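Side-chain contacts in transcriptional regulator, MerR family (Bacillus thuringiensis serovar konkukian, PDB 3GPV), which probably binds DNA as a dimeric transcription factor of the MerR family, with a winged helix-turn-helix head and a long dimerisation helix: residues F55-E58 with A59-L63; K80-I83 with D84-E88. All coordinates share one frame; numbering follows the deposited sequence.

Contact 1 of 2, residues F55-E58 with A59-L63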
loop_
_atom_site.group_PDB
_atom_site.type_symbol
_atom_site.label_atom_id
_atom_site.label_comp_id
_atom_site.label_asym_id
_atom_site.label_seq_id
_atom_site.Cartn_x
_atom_site.Cartn_y
_atom_site.Cartn_z
ATOM N N PHE B 55 5.141 -15.731 -22.360
ATOM C CA PHE B 55 6.275 -15.381 -21.516
ATOM C C PHE B 55 7.414 -16.393 -21.584
ATOM O O PHE B 55 7.203 -17.573 -21.317
ATOM C CB PHE B 55 5.838 -15.292 -20.046
ATOM C CG PHE B 55 4.966 -14.117 -19.729
ATOM C CD1 PHE B 55 5.496 -12.990 -19.101
ATOM C CD2 PHE B 55 3.616 -14.131 -20.051
ATOM C CE1 PHE B 55 4.690 -11.894 -18.800
ATOM C CE2 PHE B 55 2.800 -13.035 -19.753
ATOM C CZ PHE B 55 3.338 -11.918 -19.127
ATOM N N ASN B 56 8.608 -15.940 -21.953
ATOM C CA ASN B 56 9.768 -16.824 -21.925
ATOM C C ASN B 56 10.410 -16.531 -20.562
ATOM O O ASN B 56 9.910 -15.701 -19.801
ATOM C CB ASN B 56 10.763 -16.527 -23.054
ATOM C CG ASN B 56 11.103 -15.059 -23.171
ATOM O OD1 ASN B 56 10.972 -14.300 -22.212
ATOM N ND2 ASN B 56 11.555 -14.648 -24.356
ATOM N N GLU B 57 11.508 -17.201 -20.251
ATOM C CA GLU B 57 12.172 -17.013 -18.969
ATOM C C GLU B 57 12.542 -15.562 -18.671
ATOM O O GLU B 57 12.426 -15.109 -17.534
ATOM C CB GLU B 57 13.422 -17.890 -18.900
ATOM C CG GLU B 57 13.942 -18.118 -17.487
ATOM C CD GLU B 57 15.172 -19.008 -17.453
ATOM O OE1 GLU B 57 16.235 -18.583 -17.963
ATOM O OE2 GLU B 57 15.072 -20.135 -16.923
ATOM N N GLU B 58 12.991 -14.830 -19.676
ATOM C CA GLU B 58 13.361 -13.443 -19.447
ATOM C C GLU B 58 12.128 -12.567 -19.202
ATOM O O GLU B 58 12.171 -11.629 -18.399
ATOM C CB GLU B 58 14.169 -12.898 -20.629
ATOM C CG GLU B 58 14.604 -11.454 -20.427
ATOM C CD GLU B 58 15.976 -11.155 -20.995
ATOM O OE1 GLU B 58 16.110 -11.082 -22.236
ATOM O OE2 GLU B 58 16.926 -10.998 -20.195
ATOM N N ALA B 59 11.033 -12.882 -19.885
ATOM C CA ALA B 59 9.807 -12.117 -19.731
ATOM C C ALA B 59 9.318 -12.233 -18.292
ATOM O O ALA B 59 8.796 -11.281 -17.731
ATOM C CB ALA B 59 8.734 -12.634 -20.693
ATOM N N LEU B 60 9.483 -13.411 -17.705
ATOM C CA LEU B 60 9.055 -13.633 -16.329
ATOM C C LEU B 60 9.906 -12.844 -15.328
ATOM O O LEU B 60 9.383 -12.326 -14.340
ATOM C CB LEU B 60 9.103 -15.125 -15.993
ATOM C CG LEU B 60 8.095 -16.003 -16.740
ATOM C CD1 LEU B 60 8.282 -17.450 -16.341
ATOM C CD2 LEU B 60 6.691 -15.544 -16.422
ATOM N N LYS B 61 11.214 -12.773 -15.576
ATOM C CA LYS B 61 12.111 -12.026 -14.695
ATOM C C LYS B 61 11.641 -10.576 -14.681
ATOM O O LYS B 61 11.572 -9.949 -13.631
ATOM C CB LYS B 61 13.557 -12.124 -15.193
ATOM C CG LYS B 61 14.135 -13.527 -15.066
ATOM C CD LYS B 61 15.475 -13.664 -15.783
ATOM C CE LYS B 61 16.040 -15.080 -15.647
ATOM N NZ LYS B 61 17.206 -15.318 -16.554
ATOM N N TYR B 62 11.295 -10.052 -15.850
ATOM C CA TYR B 62 10.799 -8.684 -15.940
ATOM C C TYR B 62 9.466 -8.548 -15.193
ATOM O O TYR B 62 9.197 -7.535 -14.547
ATOM C CB TYR B 62 10.597 -8.287 -17.403
ATOM C CG TYR B 62 11.814 -7.707 -18.090
ATOM C CD1 TYR B 62 12.477 -6.603 -17.557
ATOM C CD2 TYR B 62 12.260 -8.219 -19.304
ATOM C CE1 TYR B 62 13.550 -6.019 -18.219
ATOM C CE2 TYR B 62 13.330 -7.646 -19.978
ATOM C CZ TYR B 62 13.973 -6.543 -19.431
ATOM O OH TYR B 62 15.028 -5.960 -20.093
ATOM N N LEU B 63 8.623 -9.574 -15.279
ATOM C CA LEU B 63 7.338 -9.521 -14.588
ATOM C C LEU B 63 7.516 -9.472 -13.075
ATOM O O LEU B 63 6.788 -8.773 -12.376
ATOM C CB LEU B 63 6.469 -10.734 -14.944
ATOM C CG LEU B 63 5.171 -10.872 -14.121
ATOM C CD1 LEU B 63 4.322 -9.618 -14.261
ATOM C CD2 LEU B 63 4.380 -12.087 -14.584
#
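Ala59 meets Asn56 and Phe55 at the start of helix 57-70, where Asn56 is the N-cap. The backbone N of Ala59 donates to Asn56 OD1 over 2.7 Å, the capping bond, and the donor stands nearly in line with the side-chain C=O (170°). With CG between its own backbone N and carbonyl carbon (chi1 49°), the Asn56 side chain turns forward to this N-H of the first turn. On the inner side Ala59 CB packs against CD1 of the Phe55 ring at 3.6 Å. Leu60 N donates to Asn56 O (3.1 Å), while the CD2 branch of Leu60 leans on Phe55 CB at 3.7 Å; the leucine and phenylalanine side chains run roughly at right angles. Lys61 N bonds to Glu57 O, and the lysine chain lies extended past that same carbonyl, its CG 3.4 Å from Glu57 O. Its NZ ends 3.7 Å from Glu57 OE1, a long salt bridge on the exposed side of the helix. Tyr62 N donates to Glu58 O in a straighter bond (163°); beyond it the ring runs alongside the Glu58 chain in the same direction, CE2 4.0 Å from Glu58 CG. Leu63 closes the apolar row, touching Phe55 CE1 with CD2 at 4.2 Å. The buried Phe55 thus spans Ala59, Leu60 and Leu63 and ties strand 53-55 to the helix that follows it. Around this turn, Phe55, Leu60 and Leu63 face helix 19-25 through Val22, Phe42 meets the Phe55 ring edge-to-face, the Tyr62 ring stacks with Phe44 and reaches helix 76-88, and backbone bonds to Tyr17 join Phe55 to strand 17-18.

Contact 2 of 2, residues K80-I83 with D84-E88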
loop_
_atom_site.group_PDB
_atom_site.type_symbol
_atom_site.label_atom_id
_atom_site.label_comp_id
_atom_site.label_asym_id
_atom_site.label_seq_id
_atom_site.Cartn_x
_atom_site.Cartn_y
_atom_site.Cartn_z
ATOM N N LYS B 80 6.712 1.875 -16.184
ATOM C CA LYS B 80 6.749 1.753 -17.636
ATOM C C LYS B 80 8.033 2.389 -18.144
ATOM O O LYS B 80 8.657 1.893 -19.080
ATOM C CB LYS B 80 5.533 2.436 -18.269
ATOM C CG LYS B 80 5.484 2.310 -19.785
ATOM C CD LYS B 80 4.144 2.755 -20.355
ATOM C CE LYS B 80 3.837 4.217 -20.029
ATOM N NZ LYS B 80 2.504 4.652 -20.566
ATOM N N GLN B 81 8.426 3.484 -17.503
ATOM C CA GLN B 81 9.639 4.198 -17.866
ATOM C C GLN B 81 10.833 3.288 -17.622
ATOM O O GLN B 81 11.818 3.313 -18.367
ATOM C CB GLN B 81 9.759 5.463 -17.025
ATOM C CG GLN B 81 10.885 6.378 -17.427
ATOM C CD GLN B 81 10.719 7.766 -16.844
ATOM O OE1 GLN B 81 10.679 7.941 -15.626
ATOM N NE2 GLN B 81 10.614 8.763 -17.714
ATOM N N PHE B 82 10.732 2.477 -16.573
ATOM C CA PHE B 82 11.791 1.538 -16.223
ATOM C C PHE B 82 11.897 0.471 -17.310
ATOM O O PHE B 82 12.988 0.074 -17.714
ATOM C CB PHE B 82 11.481 0.866 -14.884
ATOM C CG PHE B 82 12.337 -0.331 -14.598
ATOM C CD1 PHE B 82 13.672 -0.180 -14.246
ATOM C CD2 PHE B 82 11.820 -1.614 -14.716
ATOM C CE1 PHE B 82 14.487 -1.290 -14.016
ATOM C CE2 PHE B 82 12.623 -2.728 -14.489
ATOM C CZ PHE B 82 13.961 -2.564 -14.138
ATOM N N ILE B 83 10.741 0.008 -17.767
ATOM C CA ILE B 83 10.665 -1.014 -18.795
ATOM C C ILE B 83 11.188 -0.492 -20.124
ATOM O O ILE B 83 11.969 -1.164 -20.797
ATOM C CB ILE B 83 9.217 -1.470 -18.970
ATOM C CG1 ILE B 83 8.731 -2.101 -17.670
ATOM C CG2 ILE B 83 9.105 -2.447 -20.123
ATOM C CD1 ILE B 83 7.220 -2.303 -17.632
ATOM N N ASP B 84 10.754 0.706 -20.499
ATOM C CA ASP B 84 11.194 1.302 -21.751
ATOM C C ASP B 84 12.702 1.482 -21.743
ATOM O O ASP B 84 13.364 1.213 -22.742
ATOM C CB ASP B 84 10.499 2.644 -21.988
ATOM C CG ASP B 84 9.010 2.493 -22.241
ATOM O OD1 ASP B 84 8.615 1.504 -22.893
ATOM O OD2 ASP B 84 8.234 3.364 -21.802
ATOM N N TRP B 85 13.247 1.933 -20.616
ATOM C CA TRP B 85 14.691 2.113 -20.501
ATOM C C TRP B 85 15.410 0.777 -20.617
ATOM O O TRP B 85 16.450 0.687 -21.264
ATOM C CB TRP B 85 15.072 2.754 -19.162
ATOM C CG TRP B 85 14.857 4.228 -19.091
ATOM C CD1 TRP B 85 14.813 5.099 -20.133
ATOM C CD2 TRP B 85 14.720 5.016 -17.903
ATOM N NE1 TRP B 85 14.659 6.383 -19.675
ATOM C CE2 TRP B 85 14.598 6.362 -18.308
ATOM C CE3 TRP B 85 14.690 4.714 -16.534
ATOM C CZ2 TRP B 85 14.449 7.412 -17.391
ATOM C CZ3 TRP B 85 14.542 5.759 -15.620
ATOM C CH2 TRP B 85 14.423 7.091 -16.056
ATOM N N SER B 86 14.865 -0.254 -19.974
ATOM C CA SER B 86 15.467 -1.581 -20.030
ATOM C C SER B 86 15.493 -2.056 -21.476
ATOM O O SER B 86 16.412 -2.747 -21.892
ATOM C CB SER B 86 14.666 -2.571 -19.174
ATOM O OG SER B 86 14.662 -2.180 -17.814
HETATM N N MSE B 87 14.484 -1.659 -22.241
HETATM C CA MSE B 87 14.376 -2.059 -23.647
HETATM C C MSE B 87 15.393 -1.317 -24.536
HETATM O O MSE B 87 15.912 -1.872 -25.502
HETATM C CB MSE B 87 12.957 -1.794 -24.161
HETATM C CG MSE B 87 11.853 -2.614 -23.486
HETATM SE SE MSE B 87 11.993 -4.479 -23.840
HETATM C CE MSE B 87 12.994 -5.099 -22.274
ATOM N N GLU B 88 15.675 -0.063 -24.183
ATOM C CA GLU B 88 16.624 0.759 -24.933
ATOM C C GLU B 88 18.058 0.251 -24.857
ATOM O O GLU B 88 18.901 0.671 -25.647
ATOM C CB GLU B 88 16.581 2.215 -24.455
ATOM C CG GLU B 88 15.277 2.920 -24.749
ATOM C CD GLU B 88 15.183 4.281 -24.089
ATOM O OE1 GLU B 88 16.081 5.115 -24.310
ATOM O OE2 GLU B 88 14.207 4.525 -23.350
#
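Gln81 and Trp85 pack as an i to i+4 pair along helix 76-88 of the MerR-family head, the glutamine chain running beside the indole. Gln81 CB leads outward along the helix flank, and CG, anti to the backbone N (chi1 -173°), lies over the six-membered ring. CG makes a CH-pi contact there, 3.7 Å from the ring centroid and 12° off the normal. CD stands just past the CZ2-CH2 edge, 3.8 Å from Trp85 CH2, and OE1 and NE2 extend beyond it, the amide plane only 2° from that of the ring. Gln81 O also lies over a face of the indole, 3.3 Å from Trp85 CG, while accepting the bond from Trp85 N. From helix 93-128, His95 meets the Trp85 ring edge-to-face and Arg96 packs on its side chain.

In the pair one residue earlier, Lys80 O accepts from Asp84 N at 2.8 Å, and the lysine and aspartate chains run alongside each other. The buried Phe82 touches Met65 of helix 57-70 and Leu99 of helix 93-128, and also packs on Tyr128 of the second subunit. Its carbonyl is gripped twice by Ser86, whose N and OG approach from opposite faces of the carbonyl plane; Ser86 OG lies 2.8 Å from Phe82 O and 3.7 Å above the centre of the Phe82 ring.

Contact 1 comes first along the chain and contact 2 follows, each on its own helix, 57-70 and 76-88, which are consecutive. Their centres are about 14 Å apart. They meet through Tyr62, whose OH lies 3.5 Å from Ser86 CB and touches Met87, so the start of the first helix packs against the last turns of the second. Contact 1 joins this pair to the small sheet and helix 19-25 of the probable DNA-binding head; contact 2 joins it to helix 93-128 and, through Phe82, to Tyr128 of the second subunit. Together these contacts are consistent with a MerR-type DNA-binding head joined to a dimerisation helix.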